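Local structure of MTH169 (Methanobacterium thermoautotrophicum, 1GTD) at residues M4-I9 / V42-M47; N17-T22 / T37-V42. The protein is a small alpha/beta protein of the PurS-like family that assembles with further copies of itself, its antiparallel sheet running on into a neighbouring chain. One frame throughout, in Å; residues are numbered along the deposited sequence.

Interaction 1. Residues M4-I9 / V42-M47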
HETATM    1  N   MSE B   4      24.334   2.279   6.238  1.00 35.75           N
HETATM    2  CA  MSE B   4      22.943   2.129   6.636  1.00 37.47           C
HETATM    3  C   MSE B   4      22.154   3.268   5.974  1.00 33.94           C
HETATM    4  O   MSE B   4      22.340   4.443   6.305  1.00 31.27           O
HETATM    5  CB  MSE B   4      22.860   2.207   8.155  1.00 45.46           C
HETATM    6  CG  MSE B   4      21.561   1.741   8.751  1.00 57.14           C
HETATM    7 SE   MSE B   4      21.805   1.024  10.557  1.00 78.34          SE
HETATM    8  CE  MSE B   4      21.713   2.692  11.575  1.00 69.96           C
ATOM      9  N   VAL B   5      21.280   2.916   5.035  1.00 29.67           N
ATOM     10  CA  VAL B   5      20.500   3.908   4.302  1.00 26.34           C
ATOM     11  C   VAL B   5      19.034   3.988   4.710  1.00 25.89           C
ATOM     12  O   VAL B   5      18.400   2.970   4.973  1.00 25.31           O
ATOM     13  CB  VAL B   5      20.546   3.624   2.778  1.00 25.19           C
ATOM     14  CG1 VAL B   5      19.924   4.783   2.002  1.00 22.92           C
ATOM     15  CG2 VAL B   5      21.979   3.366   2.334  1.00 22.37           C
ATOM     16  N   GLU B   6      18.502   5.206   4.764  1.00 25.32           N
ATOM     17  CA  GLU B   6      17.093   5.409   5.089  1.00 24.60           C
ATOM     18  C   GLU B   6      16.474   6.439   4.151  1.00 22.67           C
ATOM     19  O   GLU B   6      16.917   7.591   4.101  1.00 21.66           O
ATOM     20  CB  GLU B   6      16.895   5.888   6.526  1.00 25.90           C
ATOM     21  CG  GLU B   6      15.419   6.178   6.823  1.00 28.80           C
ATOM     22  CD  GLU B   6      15.161   6.667   8.236  1.00 31.29           C
ATOM     23  OE1 GLU B   6      15.765   7.687   8.639  1.00 35.19           O
ATOM     24  OE2 GLU B   6      14.340   6.037   8.941  1.00 31.53           O
ATOM     25  N   VAL B   7      15.451   6.021   3.407  1.00 20.17           N
ATOM     26  CA  VAL B   7      14.765   6.916   2.479  1.00 17.87           C
ATOM     27  C   VAL B   7      13.328   7.145   2.936  1.00 18.36           C
ATOM     28  O   VAL B   7      12.538   6.202   3.038  1.00 17.73           O
ATOM     29  CB  VAL B   7      14.737   6.346   1.051  1.00 14.20           C
ATOM     30  CG1 VAL B   7      14.152   7.368   0.102  1.00 14.01           C
ATOM     31  CG2 VAL B   7      16.131   5.981   0.612  1.00 15.73           C
ATOM     32  N   ARG B   8      13.000   8.400   3.229  1.00 20.26           N
ATOM     33  CA  ARG B   8      11.653   8.755   3.670  1.00 21.36           C
ATOM     34  C   ARG B   8      10.941   9.420   2.503  1.00 21.50           C
ATOM     35  O   ARG B   8      11.460  10.358   1.905  1.00 23.40           O
ATOM     36  CB  ARG B   8      11.731   9.677   4.880  1.00 21.18           C
ATOM     37  CG  ARG B   8      12.573   9.078   6.004  1.00 22.74           C
ATOM     38  CD  ARG B   8      12.587   9.961   7.226  1.00 26.17           C
ATOM     39  NE  ARG B   8      11.272  10.015   7.858  1.00 31.65           N
ATOM     40  CZ  ARG B   8      10.932   9.344   8.958  1.00 32.98           C
ATOM     41  NH1 ARG B   8      11.819   8.557   9.566  1.00 32.80           N
ATOM     42  NH2 ARG B   8       9.699   9.459   9.451  1.00 31.98           N
ATOM     43  N   ILE B   9       9.759   8.914   2.169  1.00 21.89           N
ATOM     44  CA  ILE B   9       8.989   9.421   1.040  1.00 20.59           C
ATOM     45  C   ILE B   9       7.600   9.920   1.430  1.00 21.47           C
ATOM     46  O   ILE B   9       6.829   9.206   2.063  1.00 19.88           O
ATOM     47  CB  ILE B   9       8.864   8.317  -0.015  1.00 20.26           C
ATOM     48  CG1 ILE B   9      10.254   7.743  -0.288  1.00 21.97           C
ATOM     49  CG2 ILE B   9       8.293   8.868  -1.303  1.00 20.06           C
ATOM     50  CD1 ILE B   9      10.275   6.512  -1.159  1.00 21.96           C
ATOM     51  N   VAL B  42       8.838   4.792   4.799  1.00 22.21           N
ATOM     52  CA  VAL B  42      10.263   4.779   5.060  1.00 19.54           C
ATOM     53  C   VAL B  42      10.880   3.464   4.623  1.00 19.58           C
ATOM     54  O   VAL B  42      10.435   2.390   5.019  1.00 17.51           O
ATOM     55  CB  VAL B  42      10.547   5.014   6.548  1.00 17.61           C
ATOM     56  CG1 VAL B  42      12.046   5.181   6.771  1.00 15.49           C
ATOM     57  CG2 VAL B  42       9.766   6.240   7.026  1.00 13.63           C
ATOM     58  N   ILE B  43      11.898   3.571   3.778  1.00 19.79           N
ATOM     59  CA  ILE B  43      12.604   2.412   3.280  1.00 20.01           C
ATOM     60  C   ILE B  43      14.002   2.471   3.858  1.00 21.44           C
ATOM     61  O   ILE B  43      14.664   3.502   3.756  1.00 21.92           O
ATOM     62  CB  ILE B  43      12.710   2.441   1.766  1.00 19.11           C
ATOM     63  CG1 ILE B  43      11.326   2.666   1.168  1.00 20.62           C
ATOM     64  CG2 ILE B  43      13.316   1.140   1.271  1.00 19.08           C
ATOM     65  CD1 ILE B  43      11.324   2.820  -0.331  1.00 23.81           C
ATOM     66  N   THR B  44      14.440   1.377   4.475  1.00 22.67           N
ATOM     67  CA  THR B  44      15.774   1.317   5.054  1.00 24.75           C
ATOM     68  C   THR B  44      16.502   0.113   4.461  1.00 25.13           C
ATOM     69  O   THR B  44      15.871  -0.857   4.057  1.00 24.80           O
ATOM     70  CB  THR B  44      15.719   1.164   6.589  1.00 25.57           C
ATOM     71  OG1 THR B  44      14.677   1.990   7.131  1.00 25.28           O
ATOM     72  CG2 THR B  44      17.029   1.610   7.197  1.00 27.11           C
ATOM     73  N   PHE B  45      17.826   0.175   4.398  1.00 27.00           N
ATOM     74  CA  PHE B  45      18.602  -0.934   3.847  1.00 28.31           C
ATOM     75  C   PHE B  45      20.101  -0.691   3.882  1.00 28.77           C
ATOM     76  O   PHE B  45      20.576   0.442   3.773  1.00 28.35           O
ATOM     77  CB  PHE B  45      18.161  -1.244   2.408  1.00 29.21           C
ATOM     78  CG  PHE B  45      18.356  -0.104   1.444  1.00 30.66           C
ATOM     79  CD1 PHE B  45      19.577   0.083   0.801  1.00 30.83           C
ATOM     80  CD2 PHE B  45      17.320   0.795   1.190  1.00 32.13           C
ATOM     81  CE1 PHE B  45      19.763   1.152  -0.080  1.00 31.13           C
ATOM     82  CE2 PHE B  45      17.498   1.871   0.310  1.00 31.41           C
ATOM     83  CZ  PHE B  45      18.723   2.045  -0.322  1.00 30.41           C
ATOM     84  N   THR B  46      20.841  -1.778   4.039  1.00 30.30           N
ATOM     85  CA  THR B  46      22.291  -1.738   4.101  1.00 32.05           C
ATOM     86  C   THR B  46      22.903  -1.792   2.701  1.00 34.22           C
ATOM     87  O   THR B  46      22.270  -2.267   1.752  1.00 33.51           O
ATOM     88  CB  THR B  46      22.796  -2.909   4.956  1.00 31.43           C
ATOM     89  OG1 THR B  46      22.488  -2.637   6.325  1.00 30.43           O
ATOM     90  CG2 THR B  46      24.299  -3.116   4.793  1.00 32.97           C
HETATM   91  N   MSE B  47      24.137  -1.308   2.577  1.00 37.14           N
HETATM   92  CA  MSE B  47      24.807  -1.289   1.285  1.00 41.38           C
HETATM   93  C   MSE B  47      26.315  -1.059   1.394  1.00 42.56           C
HETATM   94  O   MSE B  47      26.754  -0.001   1.835  1.00 43.34           O
HETATM   95  CB  MSE B  47      24.164  -0.198   0.433  1.00 44.35           C
HETATM   96  CG  MSE B  47      24.777   0.055  -0.924  1.00 48.77           C
HETATM   97 SE   MSE B  47      23.691   1.396  -1.840  1.00 56.52          SE
HETATM   98  CE  MSE B  47      23.032   0.333  -3.323  1.00 53.22           C
TER

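Interaction 2. Residues N17-T22 / T37-V42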
ATOM      1  N   ASN B  17      -3.964  12.324  -0.733  1.00 23.95           N
ATOM      2  CA  ASN B  17      -3.348  11.141  -0.157  1.00 24.42           C
ATOM      3  C   ASN B  17      -4.505  10.218   0.177  1.00 24.83           C
ATOM      4  O   ASN B  17      -5.113  10.329   1.241  1.00 25.43           O
ATOM      5  CB  ASN B  17      -2.572  11.495   1.106  1.00 24.90           C
ATOM      6  CG  ASN B  17      -1.851  10.302   1.700  1.00 23.20           C
ATOM      7  OD1 ASN B  17      -1.090  10.445   2.653  1.00 24.85           O
ATOM      8  ND2 ASN B  17      -2.086   9.118   1.140  1.00 20.91           N
ATOM      9  N   PRO B  18      -4.839   9.304  -0.741  1.00 25.81           N
ATOM     10  CA  PRO B  18      -5.942   8.361  -0.542  1.00 26.96           C
ATOM     11  C   PRO B  18      -5.926   7.669   0.822  1.00 27.94           C
ATOM     12  O   PRO B  18      -6.953   7.605   1.511  1.00 29.75           O
ATOM     13  CB  PRO B  18      -5.764   7.374  -1.699  1.00 26.47           C
ATOM     14  CG  PRO B  18      -5.169   8.235  -2.780  1.00 26.14           C
ATOM     15  CD  PRO B  18      -4.141   9.038  -2.013  1.00 25.25           C
ATOM     16  N   GLU B  19      -4.760   7.158   1.208  1.00 28.44           N
ATOM     17  CA  GLU B  19      -4.604   6.454   2.476  1.00 27.49           C
ATOM     18  C   GLU B  19      -4.906   7.392   3.630  1.00 26.01           C
ATOM     19  O   GLU B  19      -5.720   7.082   4.499  1.00 26.61           O
ATOM     20  CB  GLU B  19      -3.176   5.904   2.596  1.00 29.75           C
ATOM     21  CG  GLU B  19      -2.909   5.080   3.861  1.00 34.68           C
ATOM     22  CD  GLU B  19      -1.440   4.658   4.029  1.00 36.77           C
ATOM     23  OE1 GLU B  19      -1.099   4.124   5.117  1.00 37.90           O
ATOM     24  OE2 GLU B  19      -0.630   4.853   3.088  1.00 36.85           O
ATOM     25  N   ALA B  20      -4.248   8.546   3.628  1.00 24.36           N
ATOM     26  CA  ALA B  20      -4.438   9.546   4.671  1.00 23.16           C
ATOM     27  C   ALA B  20      -5.916   9.923   4.812  1.00 23.87           C
ATOM     28  O   ALA B  20      -6.461   9.944   5.920  1.00 23.58           O
ATOM     29  CB  ALA B  20      -3.617  10.780   4.349  1.00 21.73           C
ATOM     30  N   ALA B  21      -6.559  10.222   3.689  1.00 22.79           N
ATOM     31  CA  ALA B  21      -7.967  10.599   3.706  1.00 23.09           C
ATOM     32  C   ALA B  21      -8.818   9.444   4.233  1.00 22.40           C
ATOM     33  O   ALA B  21      -9.767   9.648   4.992  1.00 21.89           O
ATOM     34  CB  ALA B  21      -8.419  10.993   2.302  1.00 22.60           C
ATOM     35  N   THR B  22      -8.472   8.232   3.829  1.00 21.69           N
ATOM     36  CA  THR B  22      -9.217   7.059   4.263  1.00 23.60           C
ATOM     37  C   THR B  22      -9.117   6.842   5.780  1.00 23.82           C
ATOM     38  O   THR B  22     -10.117   6.603   6.462  1.00 24.33           O
ATOM     39  CB  THR B  22      -8.721   5.818   3.507  1.00 23.19           C
ATOM     40  OG1 THR B  22      -9.026   5.972   2.116  1.00 22.14           O
ATOM     41  CG2 THR B  22      -9.383   4.566   4.032  1.00 24.31           C
ATOM     42  N   THR B  37      -4.243  14.550   8.843  1.00 28.70           N
ATOM     43  CA  THR B  37      -3.665  13.221   8.760  1.00 29.32           C
ATOM     44  C   THR B  37      -2.637  13.256   7.635  1.00 30.51           C
ATOM     45  O   THR B  37      -2.811  13.983   6.655  1.00 29.81           O
ATOM     46  CB  THR B  37      -4.729  12.142   8.457  1.00 29.13           C
ATOM     47  OG1 THR B  37      -5.738  12.150   9.476  1.00 28.99           O
ATOM     48  CG2 THR B  37      -4.079  10.764   8.427  1.00 27.32           C
ATOM     49  N   ASP B  38      -1.569  12.478   7.786  1.00 31.65           N
ATOM     50  CA  ASP B  38      -0.497  12.430   6.801  1.00 31.84           C
ATOM     51  C   ASP B  38       0.173  11.054   6.869  1.00 32.20           C
ATOM     52  O   ASP B  38       0.153  10.393   7.916  1.00 32.27           O
ATOM     53  CB  ASP B  38       0.512  13.528   7.130  1.00 34.07           C
ATOM     54  CG  ASP B  38       1.177  14.105   5.906  1.00 36.84           C
ATOM     55  OD1 ASP B  38       2.003  15.036   6.075  1.00 38.41           O
ATOM     56  OD2 ASP B  38       0.875  13.634   4.783  1.00 38.30           O
ATOM     57  N   THR B  39       0.775  10.635   5.760  1.00 30.30           N
ATOM     58  CA  THR B  39       1.433   9.329   5.681  1.00 29.25           C
ATOM     59  C   THR B  39       2.834   9.429   5.077  1.00 28.46           C
ATOM     60  O   THR B  39       3.046  10.126   4.083  1.00 28.55           O
ATOM     61  CB  THR B  39       0.577   8.349   4.816  1.00 29.86           C
ATOM     62  OG1 THR B  39      -0.262   7.550   5.664  1.00 29.28           O
ATOM     63  CG2 THR B  39       1.461   7.463   3.945  1.00 31.29           C
ATOM     64  N   THR B  40       3.788   8.729   5.680  1.00 26.39           N
ATOM     65  CA  THR B  40       5.156   8.728   5.188  1.00 24.04           C
ATOM     66  C   THR B  40       5.594   7.285   5.041  1.00 24.46           C
ATOM     67  O   THR B  40       5.242   6.430   5.863  1.00 25.17           O
ATOM     68  CB  THR B  40       6.119   9.417   6.170  1.00 24.68           C
ATOM     69  OG1 THR B  40       5.648  10.738   6.466  1.00 25.78           O
ATOM     70  CG2 THR B  40       7.508   9.509   5.560  1.00 24.98           C
ATOM     71  N   ASP B  41       6.352   7.007   3.991  1.00 23.60           N
ATOM     72  CA  ASP B  41       6.843   5.662   3.758  1.00 25.23           C
ATOM     73  C   ASP B  41       8.331   5.700   3.979  1.00 24.20           C
ATOM     74  O   ASP B  41       9.016   6.548   3.422  1.00 25.13           O
ATOM     75  CB  ASP B  41       6.539   5.220   2.332  1.00 28.39           C
ATOM     76  CG  ASP B  41       5.066   5.257   2.030  1.00 34.34           C
ATOM     77  OD1 ASP B  41       4.649   6.097   1.194  1.00 38.68           O
ATOM     78  OD2 ASP B  41       4.321   4.458   2.649  1.00 35.66           O
ATOM     79  N   VAL B  42       8.838   4.792   4.799  1.00 22.21           N
ATOM     80  CA  VAL B  42      10.263   4.779   5.060  1.00 19.54           C
ATOM     81  C   VAL B  42      10.880   3.464   4.623  1.00 19.58           C
ATOM     82  O   VAL B  42      10.435   2.390   5.019  1.00 17.51           O
ATOM     83  CB  VAL B  42      10.547   5.014   6.548  1.00 17.61           C
ATOM     84  CG1 VAL B  42      12.046   5.181   6.771  1.00 15.49           C
ATOM     85  CG2 VAL B  42       9.766   6.240   7.026  1.00 13.63           C
TER

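Interaction 1. Residues M4-I9 / V42-M47
Strands 4-9 and 42-47 run antiparallel, their segment axes 4.6 Å apart at closest approach and 167° between their directions, and four backbone hydrogen bonds join them. The pair Val7 and Ile43 is the more ideally aligned: Val7 N reaches Ile43 O at 2.7 Å, nearly along the C=O axis, and Ile43 N returns to Val7 O at 2.8 Å in the carbonyl plane, both bonds almost straight. Val5 and Phe45 form the next hydrogen-bonded pair, where the N-H of Val5 comes to Phe45 O from above the carbonyl plane. Side chains then alternate between two faces.

On the face of Val5, Val7, Ile43 and Phe45 the contact is apolar. Phe45 has its ring in the crowded position between N and the carbonyl carbon (chi1 61°), which swings it back over Val5. Val5 CB stands 3.8 Å above the plane of the Phe45 ring, offset toward the rim, in a CH-pi contact, while Val5 CG1 lies against Phe45 CZ. Farther along, the tips of Ile9 and Ile43 cross obliquely, CD1 to CD1 at 3.9 Å.

The other face is mixed. Val42 splits its two methyls: CG2 sits 3.8 Å above the centre of the Arg8 guanidinium plane, and CG1 lies against the extended chain of Glu6, 3.5 Å from its CG. Arg8 NH1 and Glu6 OE2 make a long salt bridge of 3.6 Å, which may temper the repulsion from Arg8 of the second subunit close by.

Helix 59-67 packs on the apolar face through Met62, Cys63 and Leu67, strand 73-81 pairs with the far edge of 4-9, and a strand of the second subunit continues the sheet beyond Val42 and Thr44.

Interaction 2. Residues N17-T22 / T37-V42
The first turn of helix 18-30 lies against the start of strand 37-47 with segment axes 7.2 Å apart at closest approach and 139° between their directions. The close part has two centres, Ala20 and Thr39. Ala20 has its CA 5.3 Å from the CA of Asp38, and its small CB faces the strand and rests between Thr37 and Asp38, 4.0 Å from Thr37 O. In return Thr37 CG2, held anti to its own backbone N, lies 3.6 Å from Ala20 O. Thr37 OG1, on the other branch, hydrogen-bonds Glu24 OE1, one turn farther along the helix.

Buried Thr39 is gripped by two longer side chains. Asn17, at the N-cap position, crosses it at about a right angle. Glu19 stretches out fully, CG anti to its backbone N (chi1 -177°), and crosses Thr39 at about a right angle too, bringing its carboxylate over the hydroxyl and methyl: Glu19 OE2 is 3.5 Å from Thr39 CG2, and Thr39 OG1 also lies near the carboxylate, 3.6 Å from Glu19 OE1.

The loose side is the helix face turned from the strand. There Thr22 OG1 bonds back to Pro18 O at 2.7 Å, an oxygen that also receives Thr22 N, and Pro18, Ala21 and Thr22 meet the third subunit. Strand 37-42 is paired with a strand of the second.

The two segments meet by van der Waals contact, carbon against oxygen in several places; the Thr37-Glu24 bond is a polar link between strand and helix just beyond 17-22. The Glu19 carboxylate, with Asp41 OD2 5.0 Å from its OE2, has a like charge nearby; its place in the first helical turn would be expected to offset part of that repulsion.

Strand 37-47 carries both interactions in sequence and Val42 belongs to each, yet their centres are about 19 Å apart, on opposite sides of the chain's centre. The strand outruns the helix-covered core: interaction 1 fills its later half, while 37-42 reaches out to receive helix 18-30. A probable hydrogen bond from Ile9 N to Asp41 O, 2.8 Å, carries the ladder of interaction 1 into interaction 2. Next to it, the methyl CG2 of Thr40 packs 3.6 Å from Ile9 O. Along the chain, interaction 2 is nested inside the loop that interaction 1 closes. Both touch the second subunit, whose strand pairs with 37-47, so fold and assembly share this strand.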